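Local coordinates for protein arylsulfatase (PDB 7AJ0) that hydrolyses sulfate esters of the seaweed polysaccharide fucoidan, probably as an exo-acting, calcium-binding sulfatase that assembles into a hexamer, at residues D60-W64 against G65-V69; K85-E89 against G90-T94. All coordinates share one frame; numbering follows the deposited sequence.

Contact 1: residues D60-W64 against G65-V69; sequences DDLGW and GDPGV. With CA (calcium ion), chain G.
Gly-63 and Asp-66 bond to each other twice, closing a turn that begins three residues on from Asp-60 in the loop that carries two calcium ligands. Of the hydrogen bonds, one is backbone to backbone: Asp-66 N donates to Gly-63 O at 3.1 Å, closing the type I beta turn from Gly-63 to Asp-66. The other runs in the reverse sense, from Gly-63 N to Asp-66 OD2 (2.7 Å, 149° at the hydrogen). It meets the anti side of the carboxylate, 18° out of its plane. The side chain of Asp-66 is fixed through both its oxygens, OD2 taking Gly-63 N and OD1 the backbone N of Tyr-338. An asparagine in place of Asp-66 would probably leave either the N-H of Gly-63 or that of Tyr-338 facing an amide NH2 and without its acceptor.

The apolar contacts lie beside this pair. With CG opposite its backbone N (chi1 -174°), Leu-62 carries CD1 across the carboxylate stem, 3.4 Å from Asp-66 CB, while Leu-62 CD2 touches Pro-67 CG at 4.4 Å. Pro-356 covers Leu-62 from strand 354-360.

Metal bonds dominate the start of the segment. Asp-60 OD1 binds calcium at 2.2 Å and Asp-61 OD1 at 2.3 Å, one oxygen from each carboxylate. The second oxygens, OD2, form salt bridges with Lys-157 and Lys-345 respectively, which are likely to keep each carboxylate from swinging about its calcium bond. Paired aspartates directly after a central parallel strand share the calcium with Asp-325, Asn-326 and Cys-102, the position that in active sulfatases is usually converted to formylglycine; this matches the sulfatase metal site of the alkaline phosphatase superfamily.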
ATOM      1  N   ASP A  60     -28.883 -13.523  11.702  1.00 22.00           N
ATOM      2  CA  ASP A  60     -27.996 -13.788  10.578  1.00 22.06           C
ATOM      3  C   ASP A  60     -27.081 -12.593  10.342  1.00 23.01           C
ATOM      4  O   ASP A  60     -27.551 -11.458  10.225  1.00 22.01           O
ATOM      5  CB  ASP A  60     -28.819 -14.094   9.324  1.00 22.41           C
ATOM      6  CG  ASP A  60     -28.008 -14.768   8.235  1.00 22.56           C
ATOM      7  OD1 ASP A  60     -26.802 -15.004   8.442  1.00 25.19           O
ATOM      8  OD2 ASP A  60     -28.582 -15.067   7.167  1.00 30.07           O
ATOM      9  N   ASP A  61     -25.772 -12.857  10.287  1.00 21.82           N
ATOM     10  CA  ASP A  61     -24.776 -11.848   9.923  1.00 21.78           C
ATOM     11  C   ASP A  61     -24.821 -10.643  10.857  1.00 21.64           C
ATOM     12  O   ASP A  61     -24.659  -9.497  10.431  1.00 21.74           O
ATOM     13  CB  ASP A  61     -24.955 -11.404   8.468  1.00 22.07           C
ATOM     14  CG  ASP A  61     -24.630 -12.504   7.475  1.00 22.26           C
ATOM     15  OD1 ASP A  61     -24.267 -13.612   7.916  1.00 22.17           O
ATOM     16  OD2 ASP A  61     -24.732 -12.262   6.254  1.00 22.56           O
ATOM     17  N   LEU A  62     -25.029 -10.901  12.144  1.00 21.47           N
ATOM     18  CA  LEU A  62     -25.073  -9.849  13.149  1.00 21.40           C
ATOM     19  C   LEU A  62     -23.688  -9.656  13.752  1.00 21.30           C
ATOM     20  O   LEU A  62     -23.061 -10.618  14.207  1.00 21.13           O
ATOM     21  CB  LEU A  62     -26.079 -10.196  14.246  1.00 21.38           C
ATOM     22  CG  LEU A  62     -26.332  -9.113  15.296  1.00 21.39           C
ATOM     23  CD1 LEU A  62     -27.199  -8.008  14.708  1.00 21.60           C
ATOM     24  CD2 LEU A  62     -26.971  -9.699  16.547  1.00 29.39           C
ATOM     25  N   GLY A  63     -23.216  -8.411  13.761  1.00 26.86           N
ATOM     26  CA  GLY A  63     -21.900  -8.126  14.285  1.00 21.22           C
ATOM     27  C   GLY A  63     -21.855  -8.096  15.802  1.00 22.88           C
ATOM     28  O   GLY A  63     -22.861  -7.890  16.484  1.00 21.17           O
ATOM     29  N   TRP A  64     -20.642  -8.298  16.326  1.00 21.07           N
ATOM     30  CA  TRP A  64     -20.434  -8.313  17.771  1.00 21.03           C
ATOM     31  C   TRP A  64     -20.981  -7.057  18.434  1.00 21.18           C
ATOM     32  O   TRP A  64     -21.513  -7.116  19.548  1.00 21.21           O
ATOM     33  CB  TRP A  64     -18.939  -8.454  18.064  1.00 21.02           C
ATOM     34  CG  TRP A  64     -18.585  -8.713  19.497  1.00 21.03           C
ATOM     35  CD1 TRP A  64     -18.413  -9.930  20.087  1.00 20.96           C
ATOM     36  CD2 TRP A  64     -18.329  -7.734  20.513  1.00 21.17           C
ATOM     37  NE1 TRP A  64     -18.072  -9.772  21.407  1.00 21.04           N
ATOM     38  CE2 TRP A  64     -18.015  -8.433  21.693  1.00 21.18           C
ATOM     39  CE3 TRP A  64     -18.340  -6.338  20.540  1.00 21.35           C
ATOM     40  CZ2 TRP A  64     -17.715  -7.784  22.887  1.00 21.37           C
ATOM     41  CZ3 TRP A  64     -18.042  -5.695  21.727  1.00 21.54           C
ATOM     42  CH2 TRP A  64     -17.734  -6.419  22.884  1.00 21.54           C
ATOM     43  N   GLY A  65     -20.863  -5.916  17.770  1.00 21.32           N
ATOM     44  CA  GLY A  65     -21.252  -4.648  18.344  1.00 21.53           C
ATOM     45  C   GLY A  65     -22.583  -4.093  17.893  1.00 21.66           C
ATOM     46  O   GLY A  65     -22.876  -2.930  18.188  1.00 21.89           O
ATOM     47  N   ASP A  66     -23.405  -4.879  17.193  1.00 21.56           N
ATOM     48  CA  ASP A  66     -24.683  -4.345  16.725  1.00 21.74           C
ATOM     49  C   ASP A  66     -25.617  -4.004  17.879  1.00 21.87           C
ATOM     50  O   ASP A  66     -26.183  -2.896  17.881  1.00 22.13           O
ATOM     51  CB  ASP A  66     -25.332  -5.326  15.744  1.00 21.66           C
ATOM     52  CG  ASP A  66     -24.904  -5.083  14.303  1.00 41.51           C
ATOM     53  OD1 ASP A  66     -24.966  -3.920  13.853  1.00 49.01           O
ATOM     54  OD2 ASP A  66     -24.504  -6.051  13.619  1.00 40.00           O
ATOM     55  N   PRO A  67     -25.829  -4.870  18.872  1.00 21.76           N
ATOM     56  CA  PRO A  67     -26.713  -4.502  19.985  1.00 21.95           C
ATOM     57  C   PRO A  67     -26.126  -3.373  20.816  1.00 22.14           C
ATOM     58  O   PRO A  67     -24.908  -3.247  20.969  1.00 22.07           O
ATOM     59  CB  PRO A  67     -26.823  -5.794  20.807  1.00 21.80           C
ATOM     60  CG  PRO A  67     -26.332  -6.884  19.905  1.00 23.22           C
ATOM     61  CD  PRO A  67     -25.315  -6.244  19.007  1.00 21.51           C
ATOM     62  N   GLY A  68     -27.018  -2.547  21.367  1.00 22.44           N
ATOM     63  CA  GLY A  68     -26.569  -1.407  22.149  1.00 22.73           C
ATOM     64  C   GLY A  68     -25.734  -1.807  23.349  1.00 22.69           C
ATOM     65  O   GLY A  68     -24.773  -1.121  23.707  1.00 22.82           O
ATOM     66  N   VAL A  69     -26.085  -2.925  23.989  1.00 22.55           N
ATOM     67  CA  VAL A  69     -25.361  -3.376  25.172  1.00 22.57           C
ATOM     68  C   VAL A  69     -23.964  -3.874  24.847  1.00 22.32           C
ATOM     69  O   VAL A  69     -23.151  -4.046  25.762  1.00 22.38           O
ATOM     70  CB  VAL A  69     -26.197  -4.459  25.888  1.00 22.55           C
ATOM     71  CG1 VAL A  69     -26.177  -5.759  25.101  1.00 22.20           C
ATOM     72  CG2 VAL A  69     -25.694  -4.670  27.301  1.00 22.73           C
TER
HETATM   73 CA    CA G 600     -24.780 -15.790   8.276  1.00 22.07          CA

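Contact 2: residues K85-E89 against G90-T94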
ATOM      1  N   LYS A  85     -32.232  -5.823  27.295  1.00 26.90           N
ATOM      2  CA  LYS A  85     -32.836  -6.270  28.544  1.00 23.80           C
ATOM      3  C   LYS A  85     -32.537  -7.741  28.808  1.00 23.60           C
ATOM      4  O   LYS A  85     -32.335  -8.140  29.960  1.00 23.79           O
ATOM      5  CB  LYS A  85     -34.340  -6.006  28.507  1.00 24.16           C
ATOM      6  CG  LYS A  85     -35.030  -6.114  29.854  1.00 32.90           C
ATOM      7  CD  LYS A  85     -36.442  -5.545  29.798  1.00 32.61           C
ATOM      8  CE  LYS A  85     -37.204  -5.800  31.095  1.00 52.35           C
ATOM      9  NZ  LYS A  85     -36.577  -5.136  32.276  1.00 53.23           N
ATOM     10  N   LEU A  86     -32.492  -8.564  27.755  1.00 31.04           N
ATOM     11  CA  LEU A  86     -32.047  -9.943  27.924  1.00 23.11           C
ATOM     12  C   LEU A  86     -30.644  -9.994  28.522  1.00 22.97           C
ATOM     13  O   LEU A  86     -30.374 -10.784  29.434  1.00 23.08           O
ATOM     14  CB  LEU A  86     -32.067 -10.684  26.587  1.00 22.82           C
ATOM     15  CG  LEU A  86     -33.386 -11.256  26.070  1.00 23.61           C
ATOM     16  CD1 LEU A  86     -33.158 -11.980  24.742  1.00 22.72           C
ATOM     17  CD2 LEU A  86     -34.027 -12.192  27.080  1.00 27.81           C
ATOM     18  N   ALA A  87     -29.739  -9.150  28.022  1.00 22.78           N
ATOM     19  CA  ALA A  87     -28.360  -9.178  28.493  1.00 22.67           C
ATOM     20  C   ALA A  87     -28.245  -8.632  29.912  1.00 23.03           C
ATOM     21  O   ALA A  87     -27.560  -9.217  30.758  1.00 23.10           O
ATOM     22  CB  ALA A  87     -27.469  -8.378  27.539  1.00 28.52           C
ATOM     23  N   ASN A  88     -28.903  -7.505  30.191  1.00 23.33           N
ATOM     24  CA  ASN A  88     -28.756  -6.880  31.501  1.00 23.74           C
ATOM     25  C   ASN A  88     -29.440  -7.689  32.594  1.00 24.05           C
ATOM     26  O   ASN A  88     -29.020  -7.638  33.756  1.00 24.36           O
ATOM     27  CB  ASN A  88     -29.310  -5.455  31.466  1.00 24.04           C
ATOM     28  CG  ASN A  88     -28.477  -4.528  30.602  1.00 23.85           C
ATOM     29  OD1 ASN A  88     -27.274  -4.732  30.433  1.00 33.66           O
ATOM     30  ND2 ASN A  88     -29.113  -3.501  30.052  1.00 28.46           N
ATOM     31  N   GLU A  89     -30.488  -8.431  32.254  1.00 24.03           N
ATOM     32  CA  GLU A  89     -31.147  -9.326  33.194  1.00 25.10           C
ATOM     33  C   GLU A  89     -30.628 -10.752  33.089  1.00 24.11           C
ATOM     34  O   GLU A  89     -31.224 -11.665  33.668  1.00 24.34           O
ATOM     35  CB  GLU A  89     -32.659  -9.292  32.972  1.00 25.20           C
ATOM     36  CG  GLU A  89     -33.278  -7.965  33.367  1.00 24.97           C
ATOM     37  CD  GLU A  89     -34.655  -7.761  32.781  1.00 46.64           C
ATOM     38  OE1 GLU A  89     -35.201  -8.710  32.180  1.00 56.05           O
ATOM     39  OE2 GLU A  89     -35.189  -6.641  32.919  1.00 46.92           O
ATOM     40  N   GLY A  90     -29.531 -10.956  32.373  1.00 23.69           N
ATOM     41  CA  GLY A  90     -28.931 -12.276  32.229  1.00 23.50           C
ATOM     42  C   GLY A  90     -27.437 -12.176  32.118  1.00 23.26           C
ATOM     43  O   GLY A  90     -26.808 -11.345  32.788  1.00 23.42           O
ATOM     44  N   LEU A  91     -26.854 -13.009  31.261  1.00 22.93           N
ATOM     45  CA  LEU A  91     -25.408 -13.127  31.116  1.00 22.73           C
ATOM     46  C   LEU A  91     -25.016 -12.714  29.705  1.00 22.36           C
ATOM     47  O   LEU A  91     -25.536 -13.262  28.727  1.00 22.18           O
ATOM     48  CB  LEU A  91     -24.957 -14.560  31.409  1.00 22.76           C
ATOM     49  CG  LEU A  91     -23.547 -14.981  31.008  1.00 22.56           C
ATOM     50  CD1 LEU A  91     -22.500 -14.181  31.749  1.00 25.74           C
ATOM     51  CD2 LEU A  91     -23.358 -16.475  31.267  1.00 22.66           C
ATOM     52  N   ARG A  92     -24.105 -11.751  29.604  1.00 22.29           N
ATOM     53  CA  ARG A  92     -23.578 -11.304  28.322  1.00 22.00           C
ATOM     54  C   ARG A  92     -22.179 -11.880  28.141  1.00 21.86           C
ATOM     55  O   ARG A  92     -21.285 -11.619  28.954  1.00 22.01           O
ATOM     56  CB  ARG A  92     -23.552  -9.780  28.239  1.00 22.08           C
ATOM     57  CG  ARG A  92     -23.012  -9.254  26.919  1.00 25.45           C
ATOM     58  CD  ARG A  92     -23.364  -7.794  26.709  1.00 26.87           C
ATOM     59  NE  ARG A  92     -22.706  -6.911  27.670  1.00 25.67           N
ATOM     60  CZ  ARG A  92     -21.490  -6.396  27.506  1.00 22.23           C
ATOM     61  NH1 ARG A  92     -20.781  -6.681  26.422  1.00 29.24           N
ATOM     62  NH2 ARG A  92     -20.980  -5.598  28.433  1.00 22.55           N
ATOM     63  N   LEU A  93     -21.995 -12.664  27.084  1.00 21.63           N
ATOM     64  CA  LEU A  93     -20.717 -13.290  26.772  1.00 21.53           C
ATOM     65  C   LEU A  93     -19.973 -12.423  25.764  1.00 21.37           C
ATOM     66  O   LEU A  93     -20.500 -12.125  24.686  1.00 21.23           O
ATOM     67  CB  LEU A  93     -20.927 -14.696  26.216  1.00 21.45           C
ATOM     68  CG  LEU A  93     -21.577 -15.702  27.163  1.00 21.66           C
ATOM     69  CD1 LEU A  93     -21.829 -17.016  26.443  1.00 27.02           C
ATOM     70  CD2 LEU A  93     -20.712 -15.928  28.390  1.00 21.87           C
ATOM     71  N   THR A  94     -18.752 -12.023  26.112  1.00 21.44           N
ATOM     72  CA  THR A  94     -17.947 -11.158  25.263  1.00 21.36           C
ATOM     73  C   THR A  94     -16.902 -11.916  24.453  1.00 21.26           C
ATOM     74  O   THR A  94     -16.197 -11.297  23.649  1.00 21.22           O
ATOM     75  CB  THR A  94     -17.256 -10.078  26.106  1.00 21.58           C
ATOM     76  OG1 THR A  94     -16.543 -10.686  27.191  1.00 23.03           O
ATOM     77  CG2 THR A  94     -18.277  -9.102  26.666  1.00 25.77           C
TER
HETATM   78  O   HOH W   1     -24.945  -6.561  29.693  1.00 22.07           O
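Arg-92 and Ala-87 meet where helix 81-88 gives way to strand 91-97, a worked case of a long side chain reading its surroundings atom by atom. At its base Arg-92 CB rests against Ala-87 CB at 4.2 Å, an apolar touch between strand and helix. From there CG and CD continue in an extended line, CG standing opposite the backbone N (chi1 -180°), before a turn about CG-CD (chi3 66°) takes NE away from Ala-87 towards a water. That water accepts a hydrogen bond from Arg-92 NE at 3.0 Å, lying at the guanidinium edge in its plane, and donates one to Asn-88 OD1 at 3.1 Å. One water thus spans a gap that neither side chain bridges directly. Farther out, Arg-92 CZ packs against Val-69 O, and the guanidinium makes a cation-pi contact with Tyr-70. Gly-68 of the second subunit also packs on this arginine.

The backbone turns from helix to strand at Glu-89 and Gly-90. Gly-90 N donates to Ala-87 O at 3.1 Å, a bond spanning three residues instead of the helical four. It approaches from above the carbonyl plane rather than along a lone pair. Glu-89 has already left helical angles. Gly-90 has no CB to collide with Leu-86 O as the chain turns, and its backbone goes on to pair with Gln-369 of strand 369-371. Leu-86 packs instead on strand 354-360.

The chemistry is therefore graded along one side chain: carbon against carbon at the stem, a water-mediated bond at NE, and a carbonyl and an aromatic ring at the charged end. Such a buried cation is likely to be stabilised by several modest polar contacts acting together, with none of the partners named here bearing an opposite charge.

Both contacts are largely buried, but the centre of contact 1 lies nearer the chain's centre (about 13 Å against about 17 Å for contact 2's centre), and contact 2 alone includes exposed helix residues. Contact 1 is built from carboxylates, a metal and a tight turn; contact 2 from a helix-to-strand corner, alkyl packing and a water. Both lie in the sulfatase family region and touch. Trp-64 NE1 probably hydrogen-bonds to Thr-94 O at 3.3 Å, and Val-69 CG1 packs on Ala-87 CB, so the loop carrying the calcium ligands lies against the helix and strand that follow it. Each reaches the second subunit: Trp-64 packs on its Gly-71, Thr-94 on its Ala-75.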